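Local coordinates for protein PEPTIDE N-myristoyltransferase (Saccharomyces cerevisiae, PDB 1IIC) that catalyses the transfer of myristate from myristoyl-CoA to the N-terminal glycine of peptide and protein substrates, at residues 236-241 with 288-293; 241-246 with 319-324. All blocks are in the same frame, centred on the assembly; numbering follows the deposited sequence.

Contact 1 of 2, residues 236-241 with 288-293; sequences IDQVFE and GKITDF
Gln238 reaches from the helix to the backbone of 288-293 and uses both ends of its amide there. Its OE1 accepts from Ile290 N at 2.9 Å, the donor standing above the carbonyl plane, while its NE2 gives a nearly straight bond (173°) to Gly288 O, 3.1 Å away and in the plane of the amide. Two bonds to one strip of backbone fix the flip of the amide, and the CE of Lys289 lies against the same group, 3.7 Å from Gln238 OE1. A leucine here would probably leave Ile290 N and Gly288 O without these mates, and the turn into the strand without its polar tie to the helix.

The apolar half belongs to Val239, whose two methyls are shared out. CG2 meets Ile290 CD1 at 3.6 Å; CG1, set anti to the backbone N (chi1 180°), sits over one face of the Phe293 ring in a CH-pi contact, 3.9 Å from the centroid and offset toward the rim. Phe265 meets the same ring edge-to-face, and Val282 of the neighbouring strand packs on both Val239 and Ile290. This is helix-on-sheet packing in the C-terminal half of the N-myristoyltransferase fold, the axis of helix segment 236-241 making 66° with that of strand segment 290-293.

Contact 2 of 2, residues 241-246 with 319-324; sequences ELFKRY and YYATDA
Helix segment 241-246 runs square across strand 319-322, the two axes at 90° and 7.2 Å apart at their closest. The backbones come nearest where Phe243 faces Ala321, with 5.2 Å between their CA atoms. So close a crossing fits the small side chain on the strand: Ala321 CB lies 3.7 Å from both Phe243 CA and Tyr246 CB, with Leu242 CG a little farther off.

The aromatic rings of the helix spread to two sides of that methyl. Phe243, its ring swung opposite its own backbone N, sends it along the strand to Tyr319, where the CZ edge points at the tyrosine face in an offset edge-to-face pair. The planes stand at 85° and CZ is 3.5 Å from Tyr319 CD1. Tyr319 O and OH are held elsewhere, by Ser295 OG and Val420 N. This is a helix laid over a beta-sheet, part of the core of the C-terminal half of the acetyltransferase-like N-myristoyltransferase fold.

Tyr246 lays a face over the strand backbone, Ala321 CA sitting 4.2 Å from its ring centroid in a CH-pi contact. Farther out its OH comes to the edge of the Tyr320 ring, 3.4 Å from CE1, the two ring planes inclined at 45°. Both phenols turn to Asp370, each through a weak hydrogen bond: Tyr246 OH with the carboxylate, Tyr320 OH with the backbone N. At the other end of the strand, Leu242 CD1 rests on the peptide between Thr322 and Asp323, 4.0 Å from Asp323 N.

In the fold
Helix 236-247 serves both contacts, its first half in contact 1 and its second in contact 2; Glu241 ends the helical segment of contact 1 and begins that of contact 2, without touching either strand segment. The partners, 290-303 and 311-322, are antiparallel neighbours in one sheet, joined here by a probable backbone hydrogen bond from Ala321 N to Phe293 O and by Asp292 OD2 with Thr322 OG1. Contact 1 is partly buried, its centre about 23 Å from the centre of the chain, and mixes amide-to-backbone bonds with a small apolar patch. Contact 2, at about 18 Å by the same measure, is buried and larger, built of aromatic and aliphatic packing with no hydrogen bond between its segments. Phe261 of helix 258-265 touches both Val239 and Phe243.

Contact 1 of 2, residues 236-241 with 288-293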
loop_
_atom_site.group_PDB
_atom_site.type_symbol
_atom_site.label_atom_id
_atom_site.label_comp_id
_atom_site.label_asym_id
_atom_site.label_seq_id
_atom_site.Cartn_x
_atom_site.Cartn_y
_atom_site.Cartn_z
ATOM N N ILE A 236 -8.097 17.608 -11.658
ATOM C CA ILE A 236 -6.725 17.513 -11.156
ATOM C C ILE A 236 -6.110 18.697 -10.403
ATOM O O ILE A 236 -5.612 18.515 -9.280
ATOM C CB ILE A 236 -5.758 17.083 -12.270
ATOM C CG1 ILE A 236 -6.167 15.706 -12.808
ATOM C CG2 ILE A 236 -4.339 17.012 -11.720
ATOM C CD1 ILE A 236 -6.176 14.576 -11.743
ATOM N N ASP A 237 -6.126 19.898 -10.983
ATOM C CA ASP A 237 -5.528 21.028 -10.280
ATOM C C ASP A 237 -6.120 21.224 -8.880
ATOM O O ASP A 237 -5.379 21.325 -7.912
ATOM C CB ASP A 237 -5.647 22.327 -11.091
ATOM C CG ASP A 237 -4.715 22.353 -12.301
ATOM O OD1 ASP A 237 -3.593 21.803 -12.221
ATOM O OD2 ASP A 237 -5.102 22.934 -13.332
ATOM N N GLN A 238 -7.446 21.271 -8.766
ATOM C CA GLN A 238 -8.080 21.445 -7.456
ATOM C C GLN A 238 -7.846 20.282 -6.500
ATOM O O GLN A 238 -7.458 20.484 -5.352
ATOM C CB GLN A 238 -9.595 21.615 -7.588
ATOM C CG GLN A 238 -10.068 23.022 -7.857
ATOM C CD GLN A 238 -11.539 23.180 -7.561
ATOM O OE1 GLN A 238 -11.953 23.247 -6.396
ATOM N NE2 GLN A 238 -12.347 23.214 -8.611
ATOM N N VAL A 239 -8.104 19.065 -6.968
ATOM C CA VAL A 239 -7.947 17.891 -6.115
ATOM C C VAL A 239 -6.530 17.765 -5.604
ATOM O O VAL A 239 -6.312 17.447 -4.439
ATOM C CB VAL A 239 -8.336 16.592 -6.866
ATOM C CG1 VAL A 239 -8.153 15.381 -5.960
ATOM C CG2 VAL A 239 -9.781 16.687 -7.329
ATOM N N PHE A 240 -5.570 18.039 -6.478
ATOM C CA PHE A 240 -4.164 17.943 -6.128
ATOM C C PHE A 240 -3.779 18.868 -4.988
ATOM O O PHE A 240 -3.047 18.472 -4.084
ATOM C CB PHE A 240 -3.305 18.262 -7.349
ATOM C CG PHE A 240 -1.825 18.168 -7.095
ATOM C CD1 PHE A 240 -1.209 16.930 -6.923
ATOM C CD2 PHE A 240 -1.040 19.318 -7.046
ATOM C CE1 PHE A 240 0.164 16.836 -6.711
ATOM C CE2 PHE A 240 0.334 19.236 -6.833
ATOM C CZ PHE A 240 0.938 17.985 -6.666
ATOM N N GLU A 241 -4.268 20.106 -5.035
ATOM C CA GLU A 241 -3.951 21.079 -4.002
ATOM C C GLU A 241 -4.684 20.709 -2.714
ATOM O O GLU A 241 -4.147 20.844 -1.618
ATOM C CB GLU A 241 -4.353 22.483 -4.467
ATOM C CG GLU A 241 -3.407 23.573 -3.994
ATOM C CD GLU A 241 -2.050 23.527 -4.684
ATOM O OE1 GLU A 241 -1.047 23.926 -4.055
ATOM O OE2 GLU A 241 -1.980 23.110 -5.861
ATOM N N GLY A 288 -18.613 24.850 -7.997
ATOM C CA GLY A 288 -17.489 24.236 -8.678
ATOM C C GLY A 288 -16.346 23.821 -7.770
ATOM O O GLY A 288 -15.384 23.204 -8.219
ATOM N N LYS A 289 -16.444 24.148 -6.488
ATOM C CA LYS A 289 -15.386 23.797 -5.551
ATOM C C LYS A 289 -15.344 22.322 -5.188
ATOM O O LYS A 289 -16.374 21.703 -4.927
ATOM C CB LYS A 289 -15.500 24.640 -4.278
ATOM C CG LYS A 289 -14.592 25.883 -4.262
ATOM C CD LYS A 289 -14.790 26.791 -5.492
ATOM C CE LYS A 289 -14.140 26.216 -6.764
ATOM N NZ LYS A 289 -14.652 26.859 -8.008
ATOM N N ILE A 290 -14.137 21.763 -5.190
ATOM C CA ILE A 290 -13.942 20.365 -4.831
ATOM C C ILE A 290 -13.494 20.355 -3.377
ATOM O O ILE A 290 -12.421 20.856 -3.035
ATOM C CB ILE A 290 -12.884 19.705 -5.726
ATOM C CG1 ILE A 290 -13.433 19.596 -7.150
ATOM C CG2 ILE A 290 -12.513 18.329 -5.185
ATOM C CD1 ILE A 290 -12.476 18.980 -8.122
ATOM N N THR A 291 -14.338 19.787 -2.525
ATOM C CA THR A 291 -14.078 19.738 -1.097
ATOM C C THR A 291 -13.716 18.362 -0.528
ATOM O O THR A 291 -13.295 18.273 0.618
ATOM C CB THR A 291 -15.305 20.257 -0.331
ATOM O OG1 THR A 291 -16.451 19.478 -0.695
ATOM C CG2 THR A 291 -15.567 21.727 -0.673
ATOM N N ASP A 292 -13.884 17.302 -1.314
ATOM C CA ASP A 292 -13.579 15.951 -0.846
ATOM C C ASP A 292 -12.971 15.080 -1.936
ATOM O O ASP A 292 -13.180 15.301 -3.125
ATOM C CB ASP A 292 -14.844 15.260 -0.306
ATOM C CG ASP A 292 -15.504 16.042 0.810
ATOM O OD1 ASP A 292 -16.381 16.882 0.510
ATOM O OD2 ASP A 292 -15.134 15.832 1.981
ATOM N N PHE A 293 -12.225 14.073 -1.514
ATOM C CA PHE A 293 -11.564 13.177 -2.442
ATOM C C PHE A 293 -11.214 11.890 -1.725
ATOM O O PHE A 293 -10.742 11.919 -0.596
ATOM C CB PHE A 293 -10.290 13.843 -2.976
ATOM C CG PHE A 293 -9.264 12.878 -3.509
ATOM C CD1 PHE A 293 -8.090 12.631 -2.801
ATOM C CD2 PHE A 293 -9.468 12.213 -4.711
ATOM C CE1 PHE A 293 -7.139 11.738 -3.282
ATOM C CE2 PHE A 293 -8.521 11.315 -5.201
ATOM C CZ PHE A 293 -7.354 11.076 -4.483
#

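Contact 2 of 2, residues 241-246 with 319-324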
loop_
_atom_site.group_PDB
_atom_site.type_symbol
_atom_site.label_atom_id
_atom_site.label_comp_id
_atom_site.label_asym_id
_atom_site.label_seq_id
_atom_site.Cartn_x
_atom_site.Cartn_y
_atom_site.Cartn_z
ATOM N N GLU A 241 -4.268 20.106 -5.035
ATOM C CA GLU A 241 -3.951 21.079 -4.002
ATOM C C GLU A 241 -4.684 20.709 -2.714
ATOM O O GLU A 241 -4.147 20.844 -1.618
ATOM C CB GLU A 241 -4.353 22.483 -4.467
ATOM C CG GLU A 241 -3.407 23.573 -3.994
ATOM C CD GLU A 241 -2.050 23.527 -4.684
ATOM O OE1 GLU A 241 -1.047 23.926 -4.055
ATOM O OE2 GLU A 241 -1.980 23.110 -5.861
ATOM N N LEU A 242 -5.922 20.251 -2.849
ATOM C CA LEU A 242 -6.701 19.838 -1.684
ATOM C C LEU A 242 -5.974 18.677 -1.001
ATOM O O LEU A 242 -5.843 18.635 0.218
ATOM C CB LEU A 242 -8.094 19.371 -2.118
ATOM C CG LEU A 242 -8.939 18.678 -1.040
ATOM C CD1 LEU A 242 -9.216 19.642 0.094
ATOM C CD2 LEU A 242 -10.250 18.174 -1.655
ATOM N N PHE A 243 -5.502 17.737 -1.809
ATOM C CA PHE A 243 -4.800 16.561 -1.295
ATOM C C PHE A 243 -3.528 16.946 -0.555
ATOM O O PHE A 243 -3.338 16.570 0.601
ATOM C CB PHE A 243 -4.457 15.608 -2.440
ATOM C CG PHE A 243 -3.733 14.376 -1.997
ATOM C CD1 PHE A 243 -4.363 13.434 -1.186
ATOM C CD2 PHE A 243 -2.410 14.168 -2.364
ATOM C CE1 PHE A 243 -3.680 12.307 -0.747
ATOM C CE2 PHE A 243 -1.722 13.042 -1.929
ATOM C CZ PHE A 243 -2.358 12.111 -1.119
ATOM N N LYS A 244 -2.666 17.697 -1.234
ATOM C CA LYS A 244 -1.409 18.157 -0.657
ATOM C C LYS A 244 -1.640 18.894 0.653
ATOM O O LYS A 244 -0.901 18.720 1.623
ATOM C CB LYS A 244 -0.691 19.089 -1.642
ATOM C CG LYS A 244 0.481 19.843 -1.034
ATOM C CD LYS A 244 1.176 20.752 -2.053
ATOM C CE LYS A 244 2.327 21.522 -1.397
ATOM N NZ LYS A 244 3.091 22.374 -2.362
ATOM N N ARG A 245 -2.670 19.730 0.666
ATOM C CA ARG A 245 -2.995 20.513 1.839
ATOM C C ARG A 245 -3.348 19.592 3.004
ATOM O O ARG A 245 -2.779 19.702 4.094
ATOM C CB ARG A 245 -4.169 21.438 1.520
ATOM C CG ARG A 245 -4.079 22.805 2.145
ATOM C CD ARG A 245 -4.153 22.748 3.657
ATOM N NE ARG A 245 -5.212 23.617 4.160
ATOM C CZ ARG A 245 -5.315 24.907 3.872
ATOM N NH1 ARG A 245 -4.415 25.480 3.082
ATOM N NH2 ARG A 245 -6.326 25.621 4.357
ATOM N N TYR A 246 -4.289 18.684 2.766
ATOM C CA TYR A 246 -4.715 17.744 3.800
ATOM C C TYR A 246 -3.536 16.896 4.304
ATOM O O TYR A 246 -3.303 16.817 5.506
ATOM C CB TYR A 246 -5.847 16.856 3.259
ATOM C CG TYR A 246 -6.271 15.763 4.207
ATOM C CD1 TYR A 246 -5.773 14.471 4.074
ATOM C CD2 TYR A 246 -7.100 16.038 5.289
ATOM C CE1 TYR A 246 -6.079 13.481 4.998
ATOM C CE2 TYR A 246 -7.408 15.058 6.221
ATOM C CZ TYR A 246 -6.890 13.781 6.070
ATOM O OH TYR A 246 -7.169 12.811 6.995
ATOM N N TYR A 319 -5.809 6.601 -0.914
ATOM C CA TYR A 319 -5.625 7.996 -0.513
ATOM C C TYR A 319 -6.936 8.774 -0.517
ATOM O O TYR A 319 -7.861 8.454 -1.264
ATOM C CB TYR A 319 -4.623 8.696 -1.436
ATOM C CG TYR A 319 -3.183 8.354 -1.143
ATOM C CD1 TYR A 319 -2.547 8.840 -0.005
ATOM C CD2 TYR A 319 -2.451 7.543 -2.007
ATOM C CE1 TYR A 319 -1.227 8.526 0.261
ATOM C CE2 TYR A 319 -1.130 7.227 -1.748
ATOM C CZ TYR A 319 -0.526 7.719 -0.616
ATOM O OH TYR A 319 0.786 7.396 -0.363
ATOM N N TYR A 320 -7.002 9.798 0.325
ATOM C CA TYR A 320 -8.182 10.643 0.421
ATOM C C TYR A 320 -7.823 11.998 1.020
ATOM O O TYR A 320 -6.705 12.206 1.500
ATOM C CB TYR A 320 -9.261 9.957 1.264
ATOM C CG TYR A 320 -8.885 9.698 2.706
ATOM C CD1 TYR A 320 -8.817 10.746 3.636
ATOM C CD2 TYR A 320 -8.636 8.394 3.156
ATOM C CE1 TYR A 320 -8.516 10.498 4.978
ATOM C CE2 TYR A 320 -8.332 8.137 4.499
ATOM C CZ TYR A 320 -8.273 9.195 5.404
ATOM O OH TYR A 320 -7.973 8.945 6.731
ATOM N N ALA A 321 -8.780 12.920 0.980
ATOM C CA ALA A 321 -8.579 14.259 1.505
ATOM C C ALA A 321 -9.911 14.997 1.567
ATOM O O ALA A 321 -10.817 14.733 0.777
ATOM C CB ALA A 321 -7.603 15.023 0.618
ATOM N N THR A 322 -10.019 15.928 2.508
ATOM C CA THR A 322 -11.237 16.708 2.688
ATOM C C THR A 322 -10.870 18.014 3.383
ATOM O O THR A 322 -9.855 18.082 4.060
ATOM C CB THR A 322 -12.272 15.912 3.543
ATOM O OG1 THR A 322 -13.464 16.686 3.718
ATOM C CG2 THR A 322 -11.690 15.553 4.897
ATOM N N ASP A 323 -11.681 19.053 3.197
ATOM C CA ASP A 323 -11.419 20.343 3.840
ATOM C C ASP A 323 -12.256 20.512 5.108
ATOM O O ASP A 323 -12.280 21.589 5.701
ATOM C CB ASP A 323 -11.726 21.503 2.886
ATOM C CG ASP A 323 -13.179 21.511 2.398
ATOM O OD1 ASP A 323 -14.038 20.801 2.975
ATOM O OD2 ASP A 323 -13.463 22.248 1.426
ATOM N N ALA A 324 -12.926 19.438 5.523
ATOM C CA ALA A 324 -13.786 19.468 6.705
ATOM C C ALA A 324 -13.206 20.154 7.942
ATOM O O ALA A 324 -13.959 20.710 8.740
ATOM C CB ALA A 324 -14.228 18.051 7.065
#